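Local structure of CRISPR system CMR subunit Cmr7 1 (Sulfolobus solfataricus, 2X5Q) at residues Trp8-Ile20 against Lys112-Ile124. The protein belongs to the Cmr7 family and is a subunit, possibly dimeric, of the crRNA-containing CMR ribonucleoprotein complex of CRISPR antiviral defence. Residues are numbered along the deposited sequence; the frame is centred on the assembly and turned at random.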
# COMPACT_ATOMS: atom_id res chain seq x y z
N TRP A 8 -0.09 20.12 -13.07
CA TRP A 8 0.43 18.93 -13.81
C TRP A 8 -0.67 18.28 -14.63
O TRP A 8 -1.80 18.09 -14.15
CB TRP A 8 0.99 17.89 -12.83
CG TRP A 8 2.35 18.21 -12.30
CD1 TRP A 8 2.66 18.62 -11.03
CD2 TRP A 8 3.60 18.14 -13.01
NE1 TRP A 8 4.02 18.82 -10.92
CE2 TRP A 8 4.62 18.53 -12.11
CE3 TRP A 8 3.95 17.80 -14.33
CZ2 TRP A 8 5.97 18.59 -12.49
CZ3 TRP A 8 5.29 17.85 -14.69
CH2 TRP A 8 6.28 18.24 -13.78
N GLU A 9 -0.35 17.96 -15.88
CA GLU A 9 -1.17 17.05 -16.67
C GLU A 9 -1.31 15.71 -15.93
O GLU A 9 -0.42 15.33 -15.16
CB GLU A 9 -0.54 16.82 -18.04
CG GLU A 9 -0.59 18.06 -18.91
CD GLU A 9 0.13 17.93 -20.24
OE1 GLU A 9 0.88 16.95 -20.45
OE2 GLU A 9 -0.07 18.83 -21.09
N GLU A 10 -2.42 15.01 -16.15
CA GLU A 10 -2.60 13.68 -15.57
C GLU A 10 -1.45 12.76 -16.00
O GLU A 10 -1.04 12.78 -17.17
CB GLU A 10 -3.95 13.06 -15.95
CG GLU A 10 -5.15 13.70 -15.21
CD GLU A 10 -6.44 12.86 -15.26
OE1 GLU A 10 -7.47 13.34 -14.74
OE2 GLU A 10 -6.42 11.72 -15.80
N GLN A 11 -0.94 11.97 -15.07
CA GLN A 11 0.19 11.08 -15.33
C GLN A 11 -0.20 9.61 -15.28
O GLN A 11 -1.26 9.26 -14.78
CB GLN A 11 1.31 11.34 -14.32
CG GLN A 11 1.67 12.84 -14.21
CD GLN A 11 2.64 13.30 -15.30
OE1 GLN A 11 3.71 12.73 -15.46
NE2 GLN A 11 2.27 14.36 -16.02
N VAL A 12 0.66 8.76 -15.84
CA VAL A 12 0.53 7.32 -15.73
C VAL A 12 1.85 6.78 -15.17
O VAL A 12 2.91 7.25 -15.55
CB VAL A 12 0.18 6.64 -17.09
CG1 VAL A 12 1.25 6.90 -18.13
CG2 VAL A 12 -0.05 5.14 -16.91
N PHE A 13 1.77 5.84 -14.24
CA PHE A 13 2.95 5.11 -13.74
C PHE A 13 3.35 4.06 -14.72
O PHE A 13 2.59 3.11 -15.00
CB PHE A 13 2.63 4.47 -12.38
CG PHE A 13 3.77 3.71 -11.75
CD1 PHE A 13 4.87 4.39 -11.21
CD2 PHE A 13 3.74 2.33 -11.65
CE1 PHE A 13 5.91 3.68 -10.59
CE2 PHE A 13 4.79 1.60 -11.02
CZ PHE A 13 5.85 2.28 -10.49
N LEU A 14 4.57 4.20 -15.24
CA LEU A 14 5.13 3.22 -16.16
C LEU A 14 6.12 2.39 -15.34
O LEU A 14 7.20 2.89 -15.02
CB LEU A 14 5.81 3.95 -17.33
CG LEU A 14 6.40 3.21 -18.53
CD1 LEU A 14 6.72 4.22 -19.63
CD2 LEU A 14 7.63 2.42 -18.20
N PRO A 15 5.74 1.15 -14.98
CA PRO A 15 6.72 0.27 -14.33
C PRO A 15 7.89 -0.04 -15.25
O PRO A 15 7.69 -0.37 -16.42
CB PRO A 15 5.92 -1.03 -14.05
CG PRO A 15 4.50 -0.67 -14.19
CD PRO A 15 4.43 0.50 -15.14
N ILE A 16 9.11 0.06 -14.72
CA ILE A 16 10.29 -0.32 -15.49
C ILE A 16 10.72 -1.74 -15.06
O ILE A 16 11.28 -1.93 -13.97
CB ILE A 16 11.42 0.70 -15.28
CG1 ILE A 16 10.94 2.11 -15.65
CG2 ILE A 16 12.68 0.33 -16.10
CD1 ILE A 16 10.57 2.28 -17.10
N THR A 17 10.42 -2.72 -15.91
CA THR A 17 10.79 -4.12 -15.66
C THR A 17 11.57 -4.67 -16.84
O THR A 17 11.66 -4.01 -17.86
CB THR A 17 9.55 -5.03 -15.52
OG1 THR A 17 8.97 -5.22 -16.81
CG2 THR A 17 8.52 -4.44 -14.58
N ASN A 18 12.05 -5.91 -16.71
CA ASN A 18 12.70 -6.62 -17.82
C ASN A 18 11.79 -6.98 -18.99
O ASN A 18 12.30 -7.44 -20.02
CB ASN A 18 13.37 -7.92 -17.34
CG ASN A 18 14.64 -7.68 -16.55
OD1 ASN A 18 15.57 -7.04 -17.04
ND2 ASN A 18 14.69 -8.22 -15.33
N SER A 19 10.47 -6.81 -18.86
CA SER A 19 9.54 -7.27 -19.89
C SER A 19 8.83 -6.18 -20.71
O SER A 19 8.06 -6.50 -21.63
CB SER A 19 8.50 -8.20 -19.27
OG SER A 19 9.14 -9.35 -18.75
N ILE A 20 9.08 -4.92 -20.39
CA ILE A 20 8.41 -3.84 -21.11
C ILE A 20 9.03 -3.71 -22.50
O ILE A 20 10.19 -4.06 -22.72
CB ILE A 20 8.43 -2.50 -20.33
CG1 ILE A 20 9.82 -1.87 -20.34
CG2 ILE A 20 7.94 -2.72 -18.89
CD1 ILE A 20 9.86 -0.50 -19.71
N LYS A 112 13.75 16.22 -8.66
CA LYS A 112 14.13 17.43 -9.39
C LYS A 112 12.90 18.27 -9.68
O LYS A 112 12.01 17.83 -10.39
CB LYS A 112 14.80 17.09 -10.73
CG LYS A 112 15.24 18.33 -11.54
CD LYS A 112 15.28 18.06 -13.04
CE LYS A 112 15.61 19.31 -13.84
NZ LYS A 112 14.58 20.39 -13.66
N ASP A 113 12.85 19.48 -9.12
CA ASP A 113 11.77 20.42 -9.40
C ASP A 113 10.40 19.71 -9.39
O ASP A 113 9.70 19.66 -10.39
CB ASP A 113 12.02 21.13 -10.73
CG ASP A 113 13.36 21.86 -10.78
OD1 ASP A 113 14.04 21.95 -9.73
OD2 ASP A 113 13.76 22.34 -11.87
N VAL A 114 10.07 19.13 -8.23
CA VAL A 114 8.77 18.51 -7.98
C VAL A 114 7.99 19.44 -7.07
O VAL A 114 8.52 19.98 -6.10
CB VAL A 114 8.92 17.11 -7.33
CG1 VAL A 114 7.70 16.75 -6.46
CG2 VAL A 114 9.13 16.05 -8.41
N HIS A 115 6.73 19.63 -7.40
CA HIS A 115 5.94 20.64 -6.72
C HIS A 115 4.48 20.42 -7.04
O HIS A 115 4.14 19.87 -8.07
CB HIS A 115 6.35 22.03 -7.22
CG HIS A 115 6.31 22.16 -8.71
ND1 HIS A 115 5.31 22.85 -9.37
CD2 HIS A 115 7.11 21.64 -9.67
CE1 HIS A 115 5.52 22.78 -10.67
NE2 HIS A 115 6.60 22.05 -10.88
N GLY A 116 3.63 20.89 -6.15
CA GLY A 116 2.21 20.90 -6.39
C GLY A 116 1.60 19.53 -6.33
O GLY A 116 2.20 18.57 -5.83
N ASN A 117 0.39 19.44 -6.87
CA ASN A 117 -0.42 18.25 -6.78
C ASN A 117 -0.33 17.48 -8.07
O ASN A 117 -0.29 18.08 -9.15
CB ASN A 117 -1.87 18.65 -6.50
CG ASN A 117 -2.01 19.42 -5.22
OD1 ASN A 117 -1.45 19.03 -4.20
ND2 ASN A 117 -2.74 20.53 -5.26
N ILE A 118 -0.32 16.15 -7.94
CA ILE A 118 -0.23 15.22 -9.06
C ILE A 118 -1.45 14.30 -9.06
O ILE A 118 -1.84 13.78 -8.02
CB ILE A 118 1.05 14.35 -8.96
CG1 ILE A 118 2.30 15.26 -9.00
CG2 ILE A 118 1.12 13.32 -10.07
CD1 ILE A 118 3.59 14.53 -9.16
N THR A 119 -2.05 14.13 -10.24
CA THR A 119 -3.01 13.05 -10.49
C THR A 119 -2.31 12.01 -11.37
O THR A 119 -1.67 12.35 -12.39
CB THR A 119 -4.26 13.57 -11.18
OG1 THR A 119 -4.96 14.44 -10.28
CG2 THR A 119 -5.18 12.43 -11.58
N PHE A 120 -2.38 10.75 -10.96
CA PHE A 120 -1.75 9.68 -11.72
C PHE A 120 -2.48 8.36 -11.58
O PHE A 120 -3.17 8.12 -10.58
CB PHE A 120 -0.26 9.53 -11.35
CG PHE A 120 -0.01 8.89 -10.02
CD1 PHE A 120 0.47 7.58 -9.94
CD2 PHE A 120 -0.19 9.60 -8.84
CE1 PHE A 120 0.72 7.00 -8.72
CE2 PHE A 120 0.07 9.03 -7.63
CZ PHE A 120 0.52 7.72 -7.56
N SER A 121 -2.32 7.51 -12.59
CA SER A 121 -2.95 6.19 -12.59
C SER A 121 -1.91 5.05 -12.60
O SER A 121 -0.86 5.18 -13.23
CB SER A 121 -3.88 6.06 -13.79
OG SER A 121 -4.96 6.96 -13.68
N LEU A 122 -2.25 3.95 -11.92
CA LEU A 122 -1.43 2.74 -11.83
C LEU A 122 -2.15 1.59 -12.50
O LEU A 122 -3.35 1.47 -12.33
CB LEU A 122 -1.27 2.33 -10.36
CG LEU A 122 -0.82 3.41 -9.39
CD1 LEU A 122 -1.09 2.97 -7.96
CD2 LEU A 122 0.66 3.75 -9.62
N PRO A 123 -1.42 0.71 -13.22
CA PRO A 123 -1.99 -0.54 -13.75
C PRO A 123 -2.04 -1.66 -12.70
O PRO A 123 -1.00 -2.21 -12.35
CB PRO A 123 -1.01 -0.90 -14.87
CG PRO A 123 0.30 -0.32 -14.45
CD PRO A 123 0.01 0.85 -13.57
N ILE A 124 -3.25 -2.00 -12.22
CA ILE A 124 -3.42 -3.00 -11.14
C ILE A 124 -4.24 -4.24 -11.52
O ILE A 124 -5.00 -4.21 -12.48
CB ILE A 124 -4.10 -2.38 -9.92
CG1 ILE A 124 -5.46 -1.78 -10.31
CG2 ILE A 124 -3.19 -1.35 -9.29
CD1 ILE A 124 -6.48 -1.75 -9.18
O HOH W 1 -1.43 15.59 -12.65
O HOH W 2 -4.29 9.53 -14.35
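Gln11 and Phe13 reach across to Thr119 and Ser121 through their backbones, pairing strands 11-15 and 117-123 in parallel. Gln11 N gives to Thr119 O (2.8 Å), Gln11 O takes Ser121 N (3.0 Å), and Phe13 N gives to Ser121 O (2.9 Å). Beside these bonds, Phe120 CA comes within 3.1 Å of Gln11 O in a CA-H...O contact.

Phe13 lays its CB against Leu122 CD2 (3.5 Å). Because its CG is anti to the backbone N (chi1 -179°), the ring swings off the strand pair, with Pro123 CD at its edge. Glu10 and Thr119 lie side by side, Glu10 CG on the Thr119 methyl.

Before the strand, Trp8 bonds to the loop ahead of 117-123: NE1 donates to His115 O at 3.0 Å, with the oxygen in the indole plane but the bond bent to 142°. The same nitrogen sits over one face of the His115 ring, near its rim, while CD1 touches Ile118 CG1.

Water 1 accepts from Thr119 N and probably donates to Glu9 O, where direct pairing lapses; water 2 joins Gln11 O to Ser121 OG. Bent at chi2 (-83°), Gln11 turns its amide back to Glu9 O (NE2, 3.0 Å), and Gln43 and Val45 hold the group from outside. Glu10 forms a salt bridge with Lys97.

Both strands are interior to a mixed sheet: 11-15 also pairs antiparallel with 80-86, and 117-123 with 95-102. Phe13 and Phe120 both pack on Leu57 of strand 52-60, while Leu122 meets Phe75 of the second subunit.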